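Type-2Aa cytolytic delta-endotoxin (Bacillus thuringiensis serovar kyushuensis, PDB 1CBY) kills the larvae of dipteran insects by making pores in the epithelial cell membrane of their midgut. Local coordinates at residues L187-E192 with M217-L222; V105-M110 with A211-K216. All blocks are in the same frame, centred on the assembly; numbering follows the deposited sequence.

Contact 1: residues L187-E192 with M217-L222; sequences LPLAFE and MKALTL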
loop_
_atom_site.group_PDB
_atom_site.type_symbol
_atom_site.label_atom_id
_atom_site.label_comp_id
_atom_site.label_asym_id
_atom_site.label_seq_id
_atom_site.Cartn_x
_atom_site.Cartn_y
_atom_site.Cartn_z
ATOM N N LEU A 187 -14.181 -7.345 5.140
ATOM C CA LEU A 187 -15.045 -6.185 4.980
ATOM C C LEU A 187 -15.054 -5.603 3.561
ATOM O O LEU A 187 -14.183 -4.802 3.201
ATOM C CB LEU A 187 -14.630 -5.092 5.977
ATOM C CG LEU A 187 -15.664 -4.123 6.570
ATOM C CD1 LEU A 187 -14.934 -3.085 7.401
ATOM C CD2 LEU A 187 -16.478 -3.430 5.496
ATOM N N PRO A 188 -15.981 -6.074 2.708
ATOM C CA PRO A 188 -16.085 -5.566 1.336
ATOM C C PRO A 188 -16.718 -4.186 1.456
ATOM O O PRO A 188 -17.861 -4.062 1.901
ATOM C CB PRO A 188 -17.064 -6.550 0.685
ATOM C CG PRO A 188 -16.826 -7.804 1.429
ATOM C CD PRO A 188 -16.771 -7.303 2.855
ATOM N N LEU A 189 -15.970 -3.156 1.086
ATOM C CA LEU A 189 -16.440 -1.778 1.180
ATOM C C LEU A 189 -16.446 -1.073 -0.176
ATOM O O LEU A 189 -15.442 -1.068 -0.884
ATOM C CB LEU A 189 -15.535 -1.011 2.146
ATOM C CG LEU A 189 -15.767 0.483 2.344
ATOM C CD1 LEU A 189 -17.051 0.706 3.124
ATOM C CD2 LEU A 189 -14.581 1.076 3.085
ATOM N N ALA A 190 -17.565 -0.453 -0.528
ATOM C CA ALA A 190 -17.660 0.258 -1.797
ATOM C C ALA A 190 -18.328 1.608 -1.607
ATOM O O ALA A 190 -19.394 1.711 -0.996
ATOM C CB ALA A 190 -18.427 -0.567 -2.809
ATOM N N PHE A 191 -17.676 2.645 -2.108
ATOM C CA PHE A 191 -18.188 3.999 -2.013
ATOM C C PHE A 191 -18.668 4.492 -3.372
ATOM O O PHE A 191 -18.006 4.276 -4.387
ATOM C CB PHE A 191 -17.083 4.958 -1.556
ATOM C CG PHE A 191 -16.701 4.826 -0.113
ATOM C CD1 PHE A 191 -17.600 5.167 0.894
ATOM C CD2 PHE A 191 -15.419 4.422 0.242
ATOM C CE1 PHE A 191 -17.225 5.111 2.236
ATOM C CE2 PHE A 191 -15.034 4.363 1.580
ATOM C CZ PHE A 191 -15.940 4.709 2.578
ATOM N N GLU A 192 -19.824 5.142 -3.391
ATOM C CA GLU A 192 -20.343 5.738 -4.612
ATOM C C GLU A 192 -20.185 7.221 -4.319
ATOM O O GLU A 192 -20.925 7.778 -3.510
ATOM C CB GLU A 192 -21.812 5.391 -4.825
ATOM C CG GLU A 192 -22.062 3.928 -5.150
ATOM C CD GLU A 192 -23.488 3.658 -5.606
ATOM O OE1 GLU A 192 -24.251 4.628 -5.818
ATOM O OE2 GLU A 192 -23.846 2.470 -5.761
ATOM N N MET A 217 -22.388 4.494 0.892
ATOM C CA MET A 217 -21.493 3.433 1.326
ATOM C C MET A 217 -22.219 2.094 1.382
ATOM O O MET A 217 -23.361 2.014 1.844
ATOM C CB MET A 217 -20.932 3.794 2.705
ATOM C CG MET A 217 -19.790 2.928 3.193
ATOM S SD MET A 217 -19.084 3.534 4.748
ATOM C CE MET A 217 -19.192 2.073 5.755
ATOM N N LYS A 218 -21.573 1.055 0.867
ATOM C CA LYS A 218 -22.133 -0.296 0.862
ATOM C C LYS A 218 -21.075 -1.187 1.487
ATOM O O LYS A 218 -19.966 -1.306 0.960
ATOM C CB LYS A 218 -22.446 -0.741 -0.568
ATOM C CG LYS A 218 -23.595 0.029 -1.201
ATOM C CD LYS A 218 -23.666 -0.182 -2.705
ATOM C CE LYS A 218 -22.530 0.537 -3.416
ATOM N NZ LYS A 218 -22.532 0.284 -4.883
ATOM N N ALA A 219 -21.405 -1.776 2.630
ATOM C CA ALA A 219 -20.458 -2.615 3.351
ATOM C C ALA A 219 -21.123 -3.663 4.224
ATOM O O ALA A 219 -22.281 -3.524 4.631
ATOM C CB ALA A 219 -19.560 -1.745 4.215
ATOM N N LEU A 220 -20.371 -4.717 4.509
ATOM C CA LEU A 220 -20.840 -5.788 5.365
ATOM C C LEU A 220 -19.609 -6.475 5.925
ATOM O O LEU A 220 -18.592 -6.590 5.237
ATOM C CB LEU A 220 -21.706 -6.790 4.598
ATOM C CG LEU A 220 -21.054 -7.838 3.699
ATOM C CD1 LEU A 220 -22.064 -8.922 3.400
ATOM C CD2 LEU A 220 -20.550 -7.207 2.416
ATOM N N THR A 221 -19.672 -6.848 7.199
ATOM C CA THR A 221 -18.562 -7.532 7.842
ATOM C C THR A 221 -18.943 -8.986 8.037
ATOM O O THR A 221 -20.007 -9.297 8.576
ATOM C CB THR A 221 -18.219 -6.910 9.197
ATOM O OG1 THR A 221 -18.119 -5.486 9.053
ATOM C CG2 THR A 221 -16.895 -7.458 9.698
ATOM N N LEU A 222 -18.077 -9.874 7.574
ATOM C CA LEU A 222 -18.311 -11.301 7.680
ATOM C C LEU A 222 -17.151 -11.961 8.417
ATOM O O LEU A 222 -15.987 -11.638 8.169
ATOM C CB LEU A 222 -18.442 -11.900 6.277
ATOM C CG LEU A 222 -18.624 -13.412 6.189
ATOM C CD1 LEU A 222 -19.848 -13.730 5.348
ATOM C CD2 LEU A 222 -17.373 -14.057 5.614
#
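M217 and F191 lie side by side on one face of an antiparallel strand pair, pointing the same way, and here the apolar side chains interlock. M217 SD comes within 3.5 Å of F191 CE1, an oblique Met-aromatic contact. CG of M217 stands anti to its backbone N (chi1 -169°), beside L189 CD1 at 3.5 Å. That methyl also rests over one face of the F191 ring, offset toward its rim. Further along, L187 CD2 meets A219 CB at 3.7 Å. The strands are neighbours in the central sheet of the Cyt toxin fold, and this face is covered by helix 107-122, whose I117 touches M217 and whose I118 touches L187. A190 and K218 form the hydrogen-bonded pair, with A190 N to K218 O at 3.0 Å and K218 N to A190 O at 2.9 Å. The opposite face is apolar where P188 CD meets L220 CD2 at 3.8 Å and turns polar toward partly exposed E192. There K218, bent at chi3 (-72°), reaches over A190, and its NZ forms a salt bridge to E192 OE2 at 2.7 Å, approaching that carboxylate oxygen by its anti lone pair. F75 O takes a second hydrogen bond from the same ammonium group.

Contact 2: residues V105-M110 with A211-K216; sequences VEISVM and ARYEVK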
loop_
_atom_site.group_PDB
_atom_site.type_symbol
_atom_site.label_atom_id
_atom_site.label_comp_id
_atom_site.label_asym_id
_atom_site.label_seq_id
_atom_site.Cartn_x
_atom_site.Cartn_y
_atom_site.Cartn_z
ATOM N N VAL A 105 -18.082 19.627 2.655
ATOM C CA VAL A 105 -17.160 19.265 3.722
ATOM C C VAL A 105 -15.717 19.314 3.296
ATOM O O VAL A 105 -15.396 19.266 2.105
ATOM C CB VAL A 105 -17.384 17.829 4.248
ATOM C CG1 VAL A 105 -18.121 17.859 5.556
ATOM C CG2 VAL A 105 -18.109 16.979 3.228
ATOM N N GLU A 106 -14.853 19.423 4.297
ATOM C CA GLU A 106 -13.414 19.427 4.109
ATOM C C GLU A 106 -13.084 17.941 4.165
ATOM O O GLU A 106 -13.541 17.241 5.076
ATOM C CB GLU A 106 -12.737 20.164 5.265
ATOM C CG GLU A 106 -11.230 20.298 5.122
ATOM C CD GLU A 106 -10.599 21.087 6.255
ATOM O OE1 GLU A 106 -11.281 21.963 6.831
ATOM O OE2 GLU A 106 -9.417 20.836 6.566
ATOM N N ILE A 107 -12.328 17.450 3.191
ATOM C CA ILE A 107 -11.981 16.035 3.132
ATOM C C ILE A 107 -11.442 15.488 4.452
ATOM O O ILE A 107 -11.794 14.374 4.848
ATOM C CB ILE A 107 -11.009 15.737 1.964
ATOM C CG1 ILE A 107 -11.670 16.134 0.635
ATOM C CG2 ILE A 107 -10.637 14.255 1.940
ATOM C CD1 ILE A 107 -10.763 16.043 -0.567
ATOM N N SER A 108 -10.640 16.280 5.159
ATOM C CA SER A 108 -10.093 15.837 6.441
ATOM C C SER A 108 -11.209 15.381 7.379
ATOM O O SER A 108 -11.204 14.251 7.870
ATOM C CB SER A 108 -9.298 16.964 7.104
ATOM O OG SER A 108 -10.111 18.109 7.299
ATOM N N VAL A 109 -12.199 16.243 7.566
ATOM C CA VAL A 109 -13.317 15.944 8.448
ATOM C C VAL A 109 -14.094 14.716 7.998
ATOM O O VAL A 109 -14.500 13.893 8.826
ATOM C CB VAL A 109 -14.290 17.136 8.551
ATOM C CG1 VAL A 109 -15.317 16.873 9.637
ATOM C CG2 VAL A 109 -13.525 18.422 8.841
ATOM N N MET A 110 -14.286 14.582 6.688
ATOM C CA MET A 110 -15.030 13.451 6.128
ATOM C C MET A 110 -14.369 12.110 6.418
ATOM O O MET A 110 -15.050 11.138 6.747
ATOM C CB MET A 110 -15.233 13.634 4.623
ATOM C CG MET A 110 -15.973 12.492 3.946
ATOM S SD MET A 110 -16.583 12.961 2.319
ATOM C CE MET A 110 -15.072 13.415 1.507
ATOM N N ALA A 211 -15.702 20.578 -0.632
ATOM C CA ALA A 211 -16.582 20.444 -1.785
ATOM C C ALA A 211 -17.883 19.808 -1.324
ATOM O O ALA A 211 -17.926 19.168 -0.270
ATOM C CB ALA A 211 -15.926 19.582 -2.864
ATOM N N ARG A 212 -18.956 20.066 -2.063
ATOM C CA ARG A 212 -20.261 19.494 -1.753
ATOM C C ARG A 212 -20.151 18.028 -2.155
ATOM O O ARG A 212 -19.920 17.712 -3.324
ATOM C CB ARG A 212 -21.355 20.218 -2.549
ATOM C CG ARG A 212 -22.674 19.474 -2.717
ATOM C CD ARG A 212 -23.502 19.412 -1.449
ATOM N NE ARG A 212 -24.852 18.932 -1.740
ATOM C CZ ARG A 212 -25.749 18.579 -0.823
ATOM N NH1 ARG A 212 -25.457 18.643 0.468
ATOM N NH2 ARG A 212 -26.947 18.157 -1.202
ATOM N N TYR A 213 -20.213 17.151 -1.159
ATOM C CA TYR A 213 -20.101 15.720 -1.369
ATOM C C TYR A 213 -21.377 14.934 -1.135
ATOM O O TYR A 213 -22.199 15.268 -0.274
ATOM C CB TYR A 213 -19.022 15.135 -0.455
ATOM C CG TYR A 213 -17.628 15.176 -1.019
ATOM C CD1 TYR A 213 -17.145 14.131 -1.804
ATOM C CD2 TYR A 213 -16.778 16.248 -0.758
ATOM C CE1 TYR A 213 -15.850 14.153 -2.316
ATOM C CE2 TYR A 213 -15.480 16.277 -1.266
ATOM C CZ TYR A 213 -15.029 15.227 -2.046
ATOM O OH TYR A 213 -13.768 15.270 -2.587
ATOM N N GLU A 214 -21.523 13.884 -1.935
ATOM C CA GLU A 214 -22.627 12.942 -1.845
ATOM C C GLU A 214 -21.872 11.619 -1.837
ATOM O O GLU A 214 -21.167 11.291 -2.796
ATOM C CB GLU A 214 -23.554 13.043 -3.059
ATOM C CG GLU A 214 -24.632 11.957 -3.122
ATOM C CD GLU A 214 -25.480 11.873 -1.861
ATOM O OE1 GLU A 214 -26.449 12.652 -1.737
ATOM O OE2 GLU A 214 -25.185 11.017 -1.001
ATOM N N VAL A 215 -21.947 10.904 -0.724
ATOM C CA VAL A 215 -21.235 9.649 -0.597
ATOM C C VAL A 215 -22.146 8.556 -0.094
ATOM O O VAL A 215 -22.744 8.684 0.974
ATOM C CB VAL A 215 -20.040 9.778 0.393
ATOM C CG1 VAL A 215 -19.363 8.426 0.599
ATOM C CG2 VAL A 215 -19.031 10.800 -0.111
ATOM N N LYS A 216 -22.286 7.501 -0.884
ATOM C CA LYS A 216 -23.091 6.364 -0.478
ATOM C C LYS A 216 -22.095 5.266 -0.146
ATOM O O LYS A 216 -21.065 5.137 -0.813
ATOM C CB LYS A 216 -24.045 5.917 -1.583
ATOM C CG LYS A 216 -24.872 4.712 -1.169
ATOM C CD LYS A 216 -26.093 4.520 -2.025
ATOM C CE LYS A 216 -26.890 3.345 -1.510
ATOM N NZ LYS A 216 -28.120 3.131 -2.309
#
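Y213 lies across from M110 and V105, and these three residues carry most of the contact between strand 210-225 and the short strand 104-106 with the first turn of helix 107-122. The methyl of M110 sits almost exactly over the middle of the Y213 ring: CE is 3.7 Å from the ring centroid and only 1° off the normal, a CH-pi contact. Its sulfur is set back over the same face, nearer the CG end of the ring, which adds a Met-aromatic component. M110 leaves the helix with CG anti to the backbone N (chi1 179°), and a bend at chi3 (59°) brings the methyl over the ring, the two side chains crossing at about a right angle. SD also touches V215 CG2 at 4.1 Å, two residues along the strand.

V105 joins the strands through its backbone. It pairs with A211 as an antiparallel hydrogen-bonded pair, V105 N to A211 O at 3.0 Å and A211 N to V105 O at 3.1 Å. V105 CG2 adds a looser contact to Y213 CB at 4.2 Å. Directly after this short strand the chain turns into the helix, with E106 at the N-cap position and its O accepting a bond from M110 N. I107, in the first turn, lays CD1 3.7 Å from Y213 OH, while V193 and V195 of strand 183-195 and F205 also touch Y213.

Polar bonding between the two segments is thus confined to the main chain at the strand end, whereas the helix meets the sheet through sulfur, methyl and aromatic surface, so dispersion and the weak attraction of a methyl for the ring's pi cloud probably supply most of the side-chain attraction.

How the contacts relate
Contacts 1 and 2 share strand 210-225: residues 211-216 serve contact 2 and 217-222 continue directly into contact 1, with the two centres about 18 Å apart. At the junction, E192 N lies 2.9 Å from K216 O, a probable hydrogen bond, and F191 CD1 packs against V215 CG1 at 3.7 Å. The apolar face of contact 1 therefore runs on into V215, which M110 of contact 2 touches. Helix 107-122 ties them further, since its start forms contact 2 and its later residues lie against contact 1. In sequence the segments alternate. Both contacts lie away from the proteolytic processing stops at S38 and S228, within the fold of the protoxin subunit.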